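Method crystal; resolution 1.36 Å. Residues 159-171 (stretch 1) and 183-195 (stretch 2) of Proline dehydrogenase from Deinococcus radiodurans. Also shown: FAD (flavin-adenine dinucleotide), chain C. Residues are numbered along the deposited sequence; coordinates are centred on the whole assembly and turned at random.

Stretch 1 (159-171) GAEHVGTVLQSYL
Stretch 2, residues 183-195: DLRPNIRMVKGAY

Seven direct hydrogen bonds join the stretches, six of them between backbone atoms. Strand 163-168 runs parallel to strand 188-191 (22° between N-to-C directions, axes 4.5 Å apart at closest), with Thr165 paired to Ile188, Val166 to Arg189, Leu167 to Met190 and Gln168 to Val191. The ladder alternates as parallel geometry requires: Thr165 N to Asn187 O (3.1 Å), Arg189 N to Thr165 O (2.9 Å), Leu167 N to Arg189 O (3.0 Å), Val191 N to Leu167 O (3.0 Å) and Ser169 N to Val191 O (2.7 Å), with N-H...O angles of 155-170°.

Past the ladder, a type I turn from Gln168 to Leu171 lets Tyr170 N donate to Lys192 O (2.9 Å). Tyr170, chi1 68° (p), also accepts from Tyr195 N at its OH (3.0 Å, 148°). Its ring lies against Gly193, whose CA sits 3.5 Å from the ring centroid, 14° off the normal. Gly193 has phi/psi 138/130, and a CB there would fall 2.4 Å from Tyr170 CZ.

At the other end, one water donates to Ala160 O (2.8 Å) and Val163 O (2.7 Å) and accepts from Asn187 N (2.8 Å). A second donates to Thr165 O and Asn187 OD1, both at 2.9 Å.

Side chains alternate between sheet faces. Val166 (t), Gln168 (m), Arg189 (t) and Val191 (m) share the flavin face: Val166 CG1 meets Val191 CG2 at 3.7 Å, and Val166 CG2 covers one guanidinium face, 3.5 Å from Arg189 NH2. That NH2 donates to FAD N5 (3.1 Å), while Gln168 NE2 donates to FAD O2 (2.8 Å). On the opposite face, Leu167 (m, t) packs its CG 4.0 Å from Ile188 CG2 and its CB 4.1 Å from Met190 SD. Altogether 808 Å² is buried.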

# COMPACT_ATOMS: atom_id res chain seq x y z
N GLY A 159 -0.13 12.43 -13.40
CA GLY A 159 -1.47 12.79 -12.97
C GLY A 159 -1.87 12.11 -11.67
O GLY A 159 -1.53 10.93 -11.41
N ALA A 160 -2.64 12.84 -10.86
CA ALA A 160 -3.15 12.32 -9.57
C ALA A 160 -4.07 11.11 -9.71
O ALA A 160 -4.30 10.40 -8.75
CB ALA A 160 -3.85 13.44 -8.77
N GLU A 161 -4.59 10.88 -10.91
CA GLU A 161 -5.37 9.68 -11.16
C GLU A 161 -4.55 8.40 -11.28
O GLU A 161 -5.11 7.29 -11.26
CB GLU A 161 -6.12 9.87 -12.50
CG GLU A 161 -6.91 11.19 -12.65
CD GLU A 161 -6.07 12.39 -13.25
OE1 GLU A 161 -4.81 12.35 -13.36
OE2 GLU A 161 -6.73 13.37 -13.67
N HIS A 162 -3.23 8.53 -11.37
CA HIS A 162 -2.39 7.38 -11.69
C HIS A 162 -1.31 7.07 -10.69
O HIS A 162 -0.70 5.99 -10.81
CB HIS A 162 -1.77 7.49 -13.10
CG HIS A 162 -2.80 7.56 -14.18
ND1 HIS A 162 -3.59 6.48 -14.52
CD2 HIS A 162 -3.25 8.60 -14.90
CE1 HIS A 162 -4.46 6.85 -15.46
NE2 HIS A 162 -4.28 8.14 -15.69
N VAL A 163 -1.04 7.96 -9.73
CA VAL A 163 -0.05 7.66 -8.68
C VAL A 163 -0.55 8.25 -7.40
O VAL A 163 -1.05 9.38 -7.38
CB VAL A 163 1.37 8.17 -9.06
CG1 VAL A 163 1.42 9.68 -9.35
CG2 VAL A 163 2.39 7.79 -8.00
N GLY A 164 -0.42 7.48 -6.32
CA GLY A 164 -0.82 7.86 -4.97
C GLY A 164 0.27 7.56 -3.97
O GLY A 164 1.33 7.00 -4.35
N THR A 165 0.03 7.90 -2.72
CA THR A 165 1.00 7.54 -1.68
C THR A 165 0.27 7.27 -0.35
O THR A 165 -0.95 7.01 -0.38
CB THR A 165 2.19 8.55 -1.59
OG1 THR A 165 3.22 8.01 -0.76
CG2 THR A 165 1.78 9.92 -1.02
N VAL A 166 1.04 7.28 0.74
CA VAL A 166 0.59 6.81 2.05
C VAL A 166 1.08 7.80 3.11
O VAL A 166 2.20 8.32 3.00
CB VAL A 166 1.22 5.43 2.37
CG1 VAL A 166 0.83 4.95 3.77
CG2 VAL A 166 0.88 4.37 1.27
N LEU A 167 0.25 8.07 4.13
CA LEU A 167 0.72 8.80 5.31
C LEU A 167 0.41 7.99 6.54
O LEU A 167 -0.68 7.35 6.66
CB LEU A 167 0.11 10.20 5.45
CG LEU A 167 0.52 11.16 4.34
CD1 LEU A 167 -0.29 12.41 4.40
CD2 LEU A 167 2.01 11.51 4.40
N GLN A 168 1.37 8.04 7.47
CA GLN A 168 1.29 7.20 8.69
C GLN A 168 0.85 8.03 9.89
O GLN A 168 1.52 9.05 10.25
CB GLN A 168 2.66 6.55 9.00
CG GLN A 168 3.19 5.66 7.88
CD GLN A 168 4.67 5.73 7.73
OE1 GLN A 168 5.25 6.82 7.79
NE2 GLN A 168 5.30 4.61 7.44
N SER A 169 -0.23 7.64 10.55
CA SER A 169 -0.79 8.47 11.64
C SER A 169 0.08 8.49 12.89
O SER A 169 -0.12 9.33 13.77
CB SER A 169 -2.21 8.04 12.03
OG SER A 169 -2.21 6.83 12.83
N TYR A 170 1.03 7.56 13.03
CA TYR A 170 1.88 7.61 14.22
C TYR A 170 2.91 8.72 14.17
O TYR A 170 3.50 9.04 15.22
CB TYR A 170 2.48 6.24 14.60
CG TYR A 170 3.52 5.58 13.68
CD1 TYR A 170 4.00 4.30 14.01
CD2 TYR A 170 3.97 6.14 12.48
CE1 TYR A 170 4.94 3.61 13.22
CE2 TYR A 170 4.90 5.46 11.66
CZ TYR A 170 5.37 4.19 12.03
OH TYR A 170 6.27 3.53 11.22
N LEU A 171 3.14 9.34 13.02
CA LEU A 171 4.18 10.40 12.93
C LEU A 171 3.62 11.78 13.25
O LEU A 171 2.57 12.17 12.72
CB LEU A 171 4.82 10.45 11.54
CG LEU A 171 5.57 9.22 11.03
CD1 LEU A 171 6.34 9.56 9.74
CD2 LEU A 171 6.53 8.66 12.06
N ASP A 183 -2.73 20.79 -2.90
CA ASP A 183 -2.78 21.37 -4.24
C ASP A 183 -2.72 20.30 -5.33
O ASP A 183 -3.16 20.54 -6.47
CB ASP A 183 -1.62 22.38 -4.45
CG ASP A 183 -0.26 21.73 -4.22
OD1 ASP A 183 0.02 21.28 -3.08
OD2 ASP A 183 0.52 21.65 -5.18
N LEU A 184 -2.22 19.12 -4.97
CA LEU A 184 -2.13 18.04 -5.93
C LEU A 184 -3.43 17.22 -6.01
O LEU A 184 -3.53 16.32 -6.86
CB LEU A 184 -1.00 17.05 -5.50
CG LEU A 184 0.40 17.69 -5.49
CD1 LEU A 184 1.38 16.65 -4.95
CD2 LEU A 184 0.86 18.17 -6.84
N ARG A 185 -4.40 17.50 -5.12
CA ARG A 185 -5.64 16.69 -4.98
C ARG A 185 -5.31 15.20 -4.92
O ARG A 185 -5.84 14.39 -5.69
CB ARG A 185 -6.62 16.98 -6.18
CG ARG A 185 -6.86 18.45 -6.52
CD ARG A 185 -7.78 19.02 -5.50
NE ARG A 185 -8.89 18.11 -5.17
CZ ARG A 185 -9.97 17.87 -5.93
NH1 ARG A 185 -10.13 18.45 -7.12
NH2 ARG A 185 -10.89 17.01 -5.49
N PRO A 186 -4.41 14.80 -4.02
CA PRO A 186 -3.82 13.46 -4.13
C PRO A 186 -4.64 12.34 -3.56
O PRO A 186 -5.39 12.54 -2.57
CB PRO A 186 -2.54 13.59 -3.33
CG PRO A 186 -2.97 14.53 -2.19
CD PRO A 186 -3.89 15.56 -2.85
N ASN A 187 -4.50 11.16 -4.15
CA ASN A 187 -5.02 9.90 -3.59
C ASN A 187 -4.01 9.47 -2.50
O ASN A 187 -2.84 9.18 -2.82
CB ASN A 187 -5.06 8.89 -4.74
CG ASN A 187 -5.56 7.52 -4.33
OD1 ASN A 187 -5.05 6.98 -3.34
ND2 ASN A 187 -6.49 6.94 -5.06
N ILE A 188 -4.47 9.42 -1.24
CA ILE A 188 -3.60 9.01 -0.11
C ILE A 188 -4.26 7.93 0.71
O ILE A 188 -5.47 8.06 1.08
CB ILE A 188 -3.22 10.23 0.77
CG1 ILE A 188 -2.49 11.29 -0.06
CG2 ILE A 188 -2.27 9.75 1.89
CD1 ILE A 188 -1.98 12.51 0.76
N ARG A 189 -3.49 6.87 1.01
CA ARG A 189 -3.86 5.82 1.95
C ARG A 189 -3.41 6.25 3.36
O ARG A 189 -2.24 6.58 3.55
CB ARG A 189 -3.12 4.54 1.55
CG ARG A 189 -3.44 3.34 2.49
CD ARG A 189 -2.37 2.23 2.39
NE ARG A 189 -2.35 1.69 1.04
CZ ARG A 189 -1.26 1.21 0.41
NH1 ARG A 189 -1.39 0.86 -0.88
NH2 ARG A 189 -0.12 1.04 1.09
N MET A 190 -4.33 6.29 4.32
CA MET A 190 -3.99 6.56 5.72
C MET A 190 -3.80 5.24 6.44
O MET A 190 -4.67 4.35 6.33
CB MET A 190 -5.09 7.36 6.41
CG MET A 190 -5.46 8.66 5.65
SD MET A 190 -3.99 9.64 5.24
CE MET A 190 -4.81 10.96 4.34
N VAL A 191 -2.66 5.10 7.14
CA VAL A 191 -2.34 3.88 7.89
C VAL A 191 -1.89 4.33 9.27
O VAL A 191 -1.57 5.51 9.47
CB VAL A 191 -1.20 3.07 7.21
CG1 VAL A 191 -1.59 2.73 5.77
CG2 VAL A 191 0.14 3.82 7.22
N LYS A 192 -1.82 3.41 10.23
CA LYS A 192 -1.24 3.72 11.56
C LYS A 192 0.28 3.84 11.47
O LYS A 192 0.84 4.85 11.92
CB LYS A 192 -1.70 2.70 12.61
CG LYS A 192 -3.20 2.78 12.88
CD LYS A 192 -3.60 1.93 14.10
CE LYS A 192 -5.15 1.86 14.18
NZ LYS A 192 -5.54 1.31 15.53
N GLY A 193 0.97 2.84 10.94
CA GLY A 193 2.42 2.87 10.80
C GLY A 193 3.05 1.55 11.17
O GLY A 193 2.75 1.01 12.22
N ALA A 194 3.92 1.03 10.29
CA ALA A 194 4.41 -0.36 10.40
C ALA A 194 5.74 -0.54 11.08
O ALA A 194 6.10 -1.67 11.37
CB ALA A 194 4.48 -1.03 9.04
N TYR A 195 6.47 0.54 11.34
CA TYR A 195 7.91 0.45 11.68
C TYR A 195 8.18 0.80 13.15
O TYR A 195 7.29 1.30 13.85
CB TYR A 195 8.73 1.34 10.73
CG TYR A 195 8.57 0.91 9.29
CD1 TYR A 195 9.38 -0.10 8.73
CD2 TYR A 195 7.59 1.47 8.50
CE1 TYR A 195 9.20 -0.52 7.41
CE2 TYR A 195 7.41 1.05 7.20
CZ TYR A 195 8.22 0.08 6.66
OH TYR A 195 7.98 -0.30 5.36
PA FAD C . -4.13 -2.32 14.98
O1A FAD C . -4.56 -1.30 16.04
O2A FAD C . -2.71 -2.74 14.96
O5B FAD C . -4.92 -3.60 14.97
C5B FAD C . -6.34 -3.56 14.93
C4B FAD C . -6.97 -4.93 14.94
O4B FAD C . -6.82 -5.47 13.64
C3B FAD C . -6.31 -5.92 15.83
O3B FAD C . -6.70 -5.84 17.19
C2B FAD C . -6.68 -7.19 15.16
O2B FAD C . -8.04 -7.52 15.36
C1B FAD C . -6.49 -6.82 13.73
N9A FAD C . -5.12 -7.01 13.24
C8A FAD C . -4.27 -6.03 12.74
N7A FAD C . -3.09 -6.54 12.38
C5A FAD C . -3.15 -7.91 12.62
C6A FAD C . -2.26 -8.95 12.46
N6A FAD C . -0.96 -8.74 11.91
N1A FAD C . -2.66 -10.18 12.82
C2A FAD C . -3.88 -10.43 13.32
N3A FAD C . -4.79 -9.45 13.50
C4A FAD C . -4.44 -8.22 13.15
N1 FAD C . 2.02 1.07 7.18
C2 FAD C . 3.11 1.71 6.70
O2 FAD C . 3.95 2.19 7.58
N3 FAD C . 3.34 1.88 5.36
C4 FAD C . 2.45 1.39 4.41
O4 FAD C . 2.71 1.56 3.10
C4X FAD C . 1.26 0.69 4.88
N5 FAD C . 0.35 0.18 3.99
C5X FAD C . -0.77 -0.44 4.50
C6 FAD C . -1.73 -0.96 3.62
C7 FAD C . -2.90 -1.57 4.12
C7M FAD C . -3.94 -2.14 3.16
C8 FAD C . -3.08 -1.65 5.52
C8M FAD C . -4.31 -2.29 6.10
C9 FAD C . -2.10 -1.16 6.40
C9A FAD C . -0.97 -0.55 5.90
N10 FAD C . -0.02 -0.03 6.81
C10 FAD C . 1.10 0.57 6.30
C1' FAD C . -0.21 -0.09 8.25
C2' FAD C . 0.49 -1.18 8.99
O2' FAD C . 0.57 -2.28 8.10
C3' FAD C . -0.38 -1.15 10.27
O3' FAD C . 0.14 -0.42 11.34
C4' FAD C . -0.94 -2.43 10.75
O4' FAD C . -1.69 -2.91 9.70
C5' FAD C . -1.81 -2.15 11.97
O5' FAD C . -3.07 -2.71 11.76
P FAD C . -4.42 -1.91 12.03
O1P FAD C . -4.57 -0.47 11.46
O2P FAD C . -5.50 -2.99 11.76
O3P FAD C . -4.56 -1.76 13.64
O HOH W 1 -2.91 11.07 -6.41
O HOH W 2 -2.67 5.64 -2.33